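Long-range contact in hypothetical protein yycE (Bacillus subtilis, PDB 1TWU), which is of unknown function but belongs to the vicinal oxygen chelate superfamily and is a putative relative of glyoxalase and fosfomycin resistance proteins: residues P77-A88 against W126-G135. Sequence-based numbering, arbitrary orientation.
Sequences PDSLLVFYVPNA and WRIVFMNSKG
Strands 80-84 and 127-131 run parallel, L81 and F83 of the first alternating with R127, V129 and M131 of the second in the backbone hydrogen bonds. The straightest of these, F83 N to V129 O, spans 2.7 Å at 176°. V85 N still bonds to M131 O one residue past strand 80-84; beyond that the side chain of N132 takes over, its ND2 donating to V85 O at 3.1 Å and, weakly, to P86 O, tying the turn before helix 88-100 to the strand exit.

Y84 can be followed outward. Its CB lies near S133 O. With CG anti to the carbonyl carbon (chi1 -75°), V82 CG1 of the same strand lies over one face of the ring and G135 CA over the opposite one, both toward the rim, the latter 3.6 Å from the ring centroid in a CH-pi contact. CD1 meets S133 OG at the ring edge, CE1 packs against M131 CG at 3.8 Å, and CD2, CE2 and CZ all lie near G135 CA. W113 of helix 111-114 joins this face of the sheet.

On the other face L81 sets CB over the six-membered ring of W126, 3.9 Å from its centroid, while CD2 reaches CZ3. At the rim of that indole a water accepts from NE1 and donates to L80 O. The F83 and F130 rings are inclined by only 17° yet hardly overlap, and F83 CD2 meets F130 CE1 along their rims, with I128 CG2 at the edge of the F83 ring.

Strand 80-84 also pairs antiparallel with a strand of the second subunit, continuing the sheet across the interface. The two strands are the first and last of a βαβββ module, the repeated unit of the vicinal oxygen chelate fold.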
loop_
_atom_site.group_PDB
_atom_site.type_symbol
_atom_site.label_atom_id
_atom_site.label_comp_id
_atom_site.label_asym_id
_atom_site.label_seq_id
_atom_site.Cartn_x
_atom_site.Cartn_y
_atom_site.Cartn_z
ATOM N N PRO A 77 0.373 -13.576 4.890
ATOM C CA PRO A 77 1.804 -13.720 4.615
ATOM C C PRO A 77 2.243 -13.254 3.233
ATOM O O PRO A 77 3.433 -13.080 2.989
ATOM C CB PRO A 77 2.043 -15.209 4.837
ATOM C CG PRO A 77 0.742 -15.818 4.434
ATOM C CD PRO A 77 -0.260 -14.894 5.075
ATOM N N ASP A 78 1.281 -13.059 2.335
ATOM C CA ASP A 78 1.572 -12.601 0.980
ATOM C C ASP A 78 1.252 -11.118 0.775
ATOM O O ASP A 78 1.357 -10.599 -0.338
ATOM C CB ASP A 78 0.793 -13.426 -0.049
ATOM C CG ASP A 78 1.314 -14.843 -0.185
ATOM O OD1 ASP A 78 2.503 -15.074 0.119
ATOM O OD2 ASP A 78 0.540 -15.722 -0.620
ATOM N N SER A 79 0.844 -10.446 1.844
ATOM C CA SER A 79 0.531 -9.023 1.776
ATOM C C SER A 79 1.810 -8.304 2.219
ATOM O O SER A 79 2.156 -8.291 3.408
ATOM C CB SER A 79 -0.636 -8.699 2.702
ATOM O OG SER A 79 -1.152 -7.424 2.391
ATOM N N LEU A 80 2.506 -7.715 1.245
ATOM C CA LEU A 80 3.789 -7.061 1.479
ATOM C C LEU A 80 3.909 -5.563 1.178
ATOM O O LEU A 80 3.091 -4.968 0.470
ATOM C CB LEU A 80 4.865 -7.756 0.633
ATOM C CG LEU A 80 5.297 -9.229 0.684
ATOM C CD1 LEU A 80 4.447 -10.047 1.629
ATOM C CD2 LEU A 80 5.261 -9.785 -0.740
ATOM N N LEU A 81 4.965 -4.984 1.740
ATOM C CA LEU A 81 5.364 -3.599 1.503
ATOM C C LEU A 81 6.845 -3.834 1.216
ATOM O O LEU A 81 7.613 -4.155 2.120
ATOM C CB LEU A 81 5.209 -2.706 2.740
ATOM C CG LEU A 81 5.856 -1.319 2.544
ATOM C CD1 LEU A 81 5.286 -0.652 1.304
ATOM C CD2 LEU A 81 5.625 -0.438 3.762
ATOM N N VAL A 82 7.234 -3.709 -0.045
ATOM C CA VAL A 82 8.614 -3.963 -0.423
ATOM C C VAL A 82 9.479 -2.729 -0.668
ATOM O O VAL A 82 9.130 -1.842 -1.451
ATOM C CB VAL A 82 8.686 -4.850 -1.688
ATOM C CG1 VAL A 82 10.123 -5.303 -1.918
ATOM C CG2 VAL A 82 7.765 -6.050 -1.544
ATOM N N PHE A 83 10.616 -2.686 0.020
ATOM C CA PHE A 83 11.577 -1.605 -0.130
ATOM C C PHE A 83 12.757 -2.191 -0.896
ATOM O O PHE A 83 13.402 -3.118 -0.411
ATOM C CB PHE A 83 12.067 -1.127 1.235
ATOM C CG PHE A 83 11.088 -0.253 1.973
ATOM C CD1 PHE A 83 10.833 1.049 1.544
ATOM C CD2 PHE A 83 10.442 -0.723 3.118
ATOM C CE1 PHE A 83 9.954 1.871 2.247
ATOM C CE2 PHE A 83 9.560 0.092 3.826
ATOM C CZ PHE A 83 9.316 1.393 3.390
ATOM N N TYR A 84 13.025 -1.674 -2.093
ATOM C CA TYR A 84 14.158 -2.141 -2.899
ATOM C C TYR A 84 15.385 -1.339 -2.480
ATOM O O TYR A 84 15.526 -0.172 -2.841
ATOM C CB TYR A 84 13.866 -1.947 -4.390
ATOM C CG TYR A 84 12.884 -2.963 -4.918
ATOM C CD1 TYR A 84 13.293 -4.261 -5.213
ATOM C CD2 TYR A 84 11.528 -2.655 -5.036
ATOM C CE1 TYR A 84 12.377 -5.235 -5.609
ATOM C CE2 TYR A 84 10.599 -3.622 -5.426
ATOM C CZ TYR A 84 11.029 -4.910 -5.710
ATOM O OH TYR A 84 10.121 -5.875 -6.081
ATOM N N VAL A 85 16.257 -1.961 -1.692
ATOM C CA VAL A 85 17.453 -1.284 -1.209
ATOM C C VAL A 85 18.690 -1.896 -1.842
ATOM O O VAL A 85 19.274 -2.834 -1.305
ATOM C CB VAL A 85 17.586 -1.399 0.315
ATOM C CG1 VAL A 85 18.674 -0.460 0.802
ATOM C CG2 VAL A 85 16.264 -1.083 0.980
ATOM N N PRO A 86 19.110 -1.362 -2.997
ATOM C CA PRO A 86 20.287 -1.856 -3.718
ATOM C C PRO A 86 21.609 -1.891 -2.924
ATOM O O PRO A 86 22.462 -2.739 -3.182
ATOM C CB PRO A 86 20.338 -0.948 -4.952
ATOM C CG PRO A 86 19.659 0.316 -4.490
ATOM C CD PRO A 86 18.511 -0.202 -3.682
ATOM N N ASN A 87 21.769 -0.986 -1.961
ATOM C CA ASN A 87 22.978 -0.942 -1.141
ATOM C C ASN A 87 22.855 -1.938 0.008
ATOM O O ASN A 87 22.224 -1.644 1.022
ATOM C CB ASN A 87 23.181 0.455 -0.564
ATOM C CG ASN A 87 24.523 0.606 0.145
ATOM O OD1 ASN A 87 24.999 -0.314 0.816
ATOM N ND2 ASN A 87 25.128 1.780 0.012
ATOM N N ALA A 88 23.476 -3.104 -0.154
ATOM C CA ALA A 88 23.430 -4.172 0.842
ATOM C C ALA A 88 23.839 -3.774 2.257
ATOM O O ALA A 88 23.365 -4.371 3.227
ATOM C CB ALA A 88 24.274 -5.343 0.376
ATOM N N TRP A 126 2.110 -6.935 9.204
ATOM C CA TRP A 126 2.273 -6.587 7.801
ATOM C C TRP A 126 3.714 -6.988 7.489
ATOM O O TRP A 126 4.605 -6.751 8.302
ATOM C CB TRP A 126 2.064 -5.082 7.586
ATOM C CG TRP A 126 1.818 -4.711 6.141
ATOM C CD1 TRP A 126 1.442 -5.554 5.122
ATOM C CD2 TRP A 126 1.884 -3.398 5.567
ATOM N NE1 TRP A 126 1.273 -4.845 3.958
ATOM C CE2 TRP A 126 1.537 -3.522 4.201
ATOM C CE3 TRP A 126 2.198 -2.129 6.074
ATOM C CZ2 TRP A 126 1.495 -2.421 3.338
ATOM C CZ3 TRP A 126 2.153 -1.036 5.216
ATOM C CH2 TRP A 126 1.804 -1.191 3.864
ATOM N N ARG A 127 3.931 -7.620 6.337
ATOM C CA ARG A 127 5.265 -8.070 5.942
ATOM C C ARG A 127 6.076 -6.955 5.269
ATOM O O ARG A 127 5.788 -6.548 4.142
ATOM C CB ARG A 127 5.161 -9.274 4.990
ATOM C CG ARG A 127 4.532 -10.543 5.584
ATOM C CD ARG A 127 5.417 -11.162 6.644
ATOM N NE ARG A 127 4.802 -12.307 7.319
ATOM C CZ ARG A 127 4.939 -13.580 6.950
ATOM N NH1 ARG A 127 5.671 -13.909 5.896
ATOM N NH2 ARG A 127 4.367 -14.535 7.666
ATOM N N ILE A 128 7.088 -6.462 5.972
ATOM C CA ILE A 128 7.941 -5.411 5.434
ATOM C C ILE A 128 9.188 -6.088 4.845
ATOM O O ILE A 128 10.016 -6.660 5.563
ATOM C CB ILE A 128 8.347 -4.392 6.539
ATOM C CG1 ILE A 128 7.119 -4.002 7.370
ATOM C CG2 ILE A 128 8.950 -3.139 5.905
ATOM C CD1 ILE A 128 5.960 -3.472 6.554
ATOM N N VAL A 129 9.312 -6.026 3.526
ATOM C CA VAL A 129 10.432 -6.657 2.848
ATOM C C VAL A 129 11.486 -5.671 2.364
ATOM O O VAL A 129 11.179 -4.592 1.856
ATOM C CB VAL A 129 9.933 -7.497 1.640
ATOM C CG1 VAL A 129 11.075 -8.332 1.055
ATOM C CG2 VAL A 129 8.787 -8.387 2.081
ATOM N N PHE A 130 12.739 -6.055 2.546
ATOM C CA PHE A 130 13.871 -5.258 2.101
ATOM C C PHE A 130 14.602 -6.147 1.090
ATOM O O PHE A 130 15.260 -7.124 1.460
ATOM C CB PHE A 130 14.750 -4.911 3.303
ATOM C CG PHE A 130 14.033 -4.103 4.345
ATOM C CD1 PHE A 130 14.024 -2.710 4.283
ATOM C CD2 PHE A 130 13.310 -4.733 5.354
ATOM C CE1 PHE A 130 13.302 -1.952 5.212
ATOM C CE2 PHE A 130 12.586 -3.991 6.284
ATOM C CZ PHE A 130 12.580 -2.596 6.213
ATOM N N MET A 131 14.444 -5.822 -0.190
ATOM C CA MET A 131 15.053 -6.596 -1.266
ATOM C C MET A 131 16.305 -5.912 -1.816
ATOM O O MET A 131 16.293 -4.722 -2.157
ATOM C CB MET A 131 14.024 -6.824 -2.384
ATOM C CG MET A 131 14.495 -7.699 -3.551
ATOM S SD MET A 131 15.089 -9.356 -3.113
ATOM C CE MET A 131 13.672 -10.039 -2.335
ATOM N N ASN A 132 17.390 -6.677 -1.890
ATOM C CA ASN A 132 18.655 -6.155 -2.383
ATOM C C ASN A 132 18.667 -6.081 -3.899
ATOM O O ASN A 132 19.325 -6.881 -4.557
ATOM C CB ASN A 132 19.814 -7.038 -1.918
ATOM C CG ASN A 132 21.164 -6.377 -2.124
ATOM O OD1 ASN A 132 22.193 -7.050 -2.184
ATOM N ND2 ASN A 132 21.169 -5.051 -2.217
ATOM N N SER A 133 17.928 -5.134 -4.458
ATOM C CA SER A 133 17.900 -4.970 -5.903
ATOM C C SER A 133 17.399 -3.580 -6.241
ATOM O O SER A 133 17.221 -2.748 -5.358
ATOM C CB SER A 133 17.017 -6.038 -6.566
ATOM O OG SER A 133 15.642 -5.823 -6.317
ATOM N N LYS A 134 17.181 -3.322 -7.522
ATOM C CA LYS A 134 16.706 -2.018 -7.945
ATOM C C LYS A 134 15.239 -2.073 -8.364
ATOM O O LYS A 134 14.659 -1.057 -8.752
ATOM C CB LYS A 134 17.572 -1.499 -9.099
ATOM C CG LYS A 134 19.040 -1.280 -8.730
ATOM C CD LYS A 134 19.805 -0.553 -9.838
ATOM C CE LYS A 134 20.004 -1.420 -11.081
ATOM N NZ LYS A 134 20.955 -2.557 -10.852
ATOM N N GLY A 135 14.646 -3.261 -8.280
ATOM C CA GLY A 135 13.249 -3.426 -8.644
ATOM C C GLY A 135 13.046 -3.919 -10.064
ATOM O O GLY A 135 13.873 -4.660 -10.594
HETATM O O HOH W 1 6.162 -13.156 3.286
HETATM O O HOH W 2 0.259 -5.146 0.999
#